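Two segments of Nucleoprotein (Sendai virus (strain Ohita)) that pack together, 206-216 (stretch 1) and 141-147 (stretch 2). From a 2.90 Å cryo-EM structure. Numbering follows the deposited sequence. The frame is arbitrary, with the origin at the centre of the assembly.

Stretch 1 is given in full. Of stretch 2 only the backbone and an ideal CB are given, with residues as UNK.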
# COMPACT_ATOMS: atom_id res chain seq x y z
N LYS A 206 13.83 -4.89 15.12
CA LYS A 206 15.21 -5.17 15.50
C LYS A 206 15.85 -6.10 14.47
O LYS A 206 15.18 -6.69 13.63
CB LYS A 206 15.27 -5.79 16.89
CG LYS A 206 15.59 -4.81 17.98
CD LYS A 206 14.41 -3.93 18.29
CE LYS A 206 14.74 -2.94 19.39
NZ LYS A 206 13.55 -2.15 19.77
N GLY A 207 17.17 -6.21 14.55
CA GLY A 207 17.91 -6.92 13.52
C GLY A 207 17.59 -8.40 13.43
O GLY A 207 17.78 -9.01 12.38
N ALA A 208 17.09 -8.98 14.52
CA ALA A 208 16.85 -10.42 14.52
C ALA A 208 15.55 -10.79 13.82
O ALA A 208 15.38 -11.95 13.42
CB ALA A 208 16.83 -10.94 15.96
N LEU A 209 14.63 -9.85 13.66
CA LEU A 209 13.34 -10.12 13.04
C LEU A 209 13.16 -9.39 11.73
O LEU A 209 12.02 -9.17 11.30
CB LEU A 209 12.21 -9.75 14.00
CG LEU A 209 12.12 -10.59 15.28
CD1 LEU A 209 11.15 -9.94 16.22
CD2 LEU A 209 11.69 -12.01 14.97
N VAL A 210 14.25 -9.00 11.07
CA VAL A 210 14.15 -8.32 9.78
C VAL A 210 13.99 -9.36 8.69
O VAL A 210 14.86 -10.21 8.49
CB VAL A 210 15.39 -7.45 9.53
CG1 VAL A 210 15.42 -6.98 8.10
CG2 VAL A 210 15.39 -6.27 10.47
N PHE A 211 12.87 -9.30 7.96
CA PHE A 211 12.61 -10.25 6.89
C PHE A 211 13.78 -10.32 5.92
O PHE A 211 14.42 -9.31 5.61
CB PHE A 211 11.36 -9.84 6.11
CG PHE A 211 10.08 -10.06 6.85
CD1 PHE A 211 10.06 -10.65 8.09
CD2 PHE A 211 8.88 -9.67 6.29
CE1 PHE A 211 8.88 -10.83 8.76
CE2 PHE A 211 7.70 -9.86 6.95
CZ PHE A 211 7.70 -10.43 8.19
N THR A 212 14.07 -11.52 5.44
CA THR A 212 14.97 -11.64 4.31
C THR A 212 14.27 -11.18 3.04
O THR A 212 13.05 -10.97 3.01
CB THR A 212 15.44 -13.08 4.14
OG1 THR A 212 14.33 -13.97 4.29
CG2 THR A 212 16.47 -13.42 5.17
N GLY A 213 15.04 -11.00 1.97
CA GLY A 213 14.44 -10.68 0.69
C GLY A 213 13.50 -11.76 0.21
O GLY A 213 12.46 -11.48 -0.38
N GLU A 214 13.86 -13.02 0.46
CA GLU A 214 13.03 -14.14 0.03
C GLU A 214 11.69 -14.15 0.76
O GLU A 214 10.65 -14.42 0.15
CB GLU A 214 13.77 -15.45 0.25
CG GLU A 214 15.12 -15.52 -0.44
CD GLU A 214 16.24 -14.94 0.41
OE1 GLU A 214 16.84 -15.69 1.21
OE2 GLU A 214 16.51 -13.73 0.29
N THR A 215 11.71 -13.87 2.06
CA THR A 215 10.46 -13.73 2.80
C THR A 215 9.61 -12.60 2.23
O THR A 215 8.39 -12.74 2.10
CB THR A 215 10.76 -13.47 4.27
OG1 THR A 215 11.49 -14.57 4.80
CG2 THR A 215 9.47 -13.29 5.06
N VAL A 216 10.26 -11.48 1.92
CA VAL A 216 9.54 -10.30 1.37
C VAL A 216 8.93 -10.69 0.02
O VAL A 216 7.75 -10.36 -0.21
CB VAL A 216 10.49 -9.09 1.23
CG1 VAL A 216 9.84 -7.95 0.46
CG2 VAL A 216 10.99 -8.61 2.58
N UNK A 141 12.36 -23.28 2.39
CA UNK A 141 13.00 -23.11 1.09
C UNK A 141 14.16 -22.13 1.19
O UNK A 141 15.23 -22.36 0.62
CB UNK A 141 11.99 -22.63 0.05
N UNK A 142 13.93 -21.06 1.96
CA UNK A 142 14.94 -20.00 2.24
C UNK A 142 14.81 -19.57 3.71
O UNK A 142 13.75 -19.86 4.30
CB UNK A 142 14.75 -18.80 1.31
N UNK A 143 15.82 -18.92 4.32
CA UNK A 143 15.73 -18.51 5.73
C UNK A 143 14.60 -17.49 5.93
O UNK A 143 14.47 -16.58 5.13
CB UNK A 143 17.06 -17.92 6.20
N UNK A 144 13.80 -17.67 6.99
CA UNK A 144 12.65 -16.78 7.31
C UNK A 144 13.13 -15.36 7.65
O UNK A 144 12.51 -14.41 7.15
CB UNK A 144 11.84 -17.35 8.48
N UNK A 145 14.21 -15.24 8.42
CA UNK A 145 14.72 -13.91 8.84
C UNK A 145 16.21 -13.78 8.52
O UNK A 145 16.89 -14.81 8.36
CB UNK A 145 14.49 -13.69 10.34
N UNK A 146 16.69 -12.54 8.40
CA UNK A 146 18.12 -12.26 8.10
C UNK A 146 18.97 -12.53 9.35
O UNK A 146 18.56 -12.11 10.45
CB UNK A 146 18.31 -10.82 7.63
N UNK A 147 20.10 -13.21 9.17
CA UNK A 147 21.02 -13.53 10.29
C UNK A 147 22.37 -12.86 10.09
O UNK A 147 22.95 -13.03 9.01
CB UNK A 147 21.21 -15.04 10.42

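Position 141 lies beyond the reach of stretch 1, with nothing of it within 5.5 Å of the ideal CB, so the contact sets no preference. The residue is Lys-141, which makes no contact here.

At position 142 the CA-to-CB bond points toward stretch 1, and the ideal CB stands 3.6 Å from Glu-214 CB. A small side chain such as alanine or serine packs here without difficulty, and a larger one would have to turn aside from Glu-214 CB. The residue is Ser-142; its OG lies 3.1 Å from Glu-214 CB.

Position 143 points sideways, 4.7 Å from its ideal CB to Thr-212 CG2. Its phi of -63° and psi of 136° would admit proline as well as many other residues, and its carbonyl already serves stretch 1: Thr-212 OG1 donates to O of residue 143 at 2.7 Å. Pro-143 occupies the site, its CD 3.8 Å from Glu-214 OE1.

At position 144 CB points away, while the carbonyl accepts a hydrogen bond from Thr-215 OG1, with 2.6 Å between that atom and O of residue 144. The backbone supplies the polar contact, so several kinds of side chain would do, aliphatic ones among them. The end of Leu-144 (chi1 t, chi2 p) comes nearer to stretch 1, with CD1 4.0 Å from Thr-215 OG1.

Position 145 is bridged to Phe-211, their CA atoms 4.7 Å apart. Its CB points sideways, 3.7 Å from Ala-208 O, but the side chains of Leu-209 and Phe-211 offer an apolar surface to anything long enough to reach it. A large aliphatic or aromatic residue would suit. Phe-145, with chi1 m, lays one ring face against Leu-209, whose CD2 sits 4.1 Å from the ring centroid in a CH-pi contact. Its ring meets that of Phe-211 rim to rim, CE1 of Phe-145 lying 3.3 Å from CE1 of Phe-211, with the planes at 34°.

At position 146 the backbone N donates to Val-210 O at 3.0 Å. CB points sideways, 4.0 Å from Thr-212 CG2, and a longer chain could pass between methyl groups of Val-210 and Thr-212 and reach the carbonyl of Phe-211. A flexible chain with an apolar stem and a donor at its end fits well; glutamine, lysine and arginine are all plausible. In Gln-146 the stem CG is 3.4 Å from Thr-212 CG2, CD is 3.7 Å from Val-210 CG1, and NE2 comes within 2.8 Å of Phe-211 O.

Position 147 points away into room, so side-chain size is unconstrained by stretch 1. It is Gly-147.

Stretch 2, residues 141-147: KSPLFQG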
# COMPACT_ATOMS: atom_id res chain seq x y z
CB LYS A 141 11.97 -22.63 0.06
CG LYS A 141 12.58 -22.09 -1.22
CD LYS A 141 13.05 -23.21 -2.13
CE LYS A 141 14.13 -22.73 -3.08
NZ LYS A 141 13.91 -21.33 -3.52
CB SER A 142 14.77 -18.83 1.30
OG SER A 142 13.45 -18.32 1.34
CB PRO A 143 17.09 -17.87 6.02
CG PRO A 143 17.62 -17.48 4.65
CD PRO A 143 17.09 -18.54 3.71
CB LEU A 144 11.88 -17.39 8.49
CG LEU A 144 10.55 -16.71 8.81
CD1 LEU A 144 9.62 -16.74 7.61
CD2 LEU A 144 9.89 -17.37 10.01
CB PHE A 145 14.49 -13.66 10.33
CG PHE A 145 13.05 -13.56 10.76
CD1 PHE A 145 12.26 -12.49 10.36
CD2 PHE A 145 12.48 -14.53 11.57
CE1 PHE A 145 10.94 -12.40 10.75
CE2 PHE A 145 11.15 -14.43 11.96
CZ PHE A 145 10.39 -13.37 11.56
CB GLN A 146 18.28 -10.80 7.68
CG GLN A 146 17.53 -10.44 6.41
CD GLN A 146 17.75 -9.00 6.01
OE1 GLN A 146 18.58 -8.30 6.58
NE2 GLN A 146 17.01 -8.55 5.01
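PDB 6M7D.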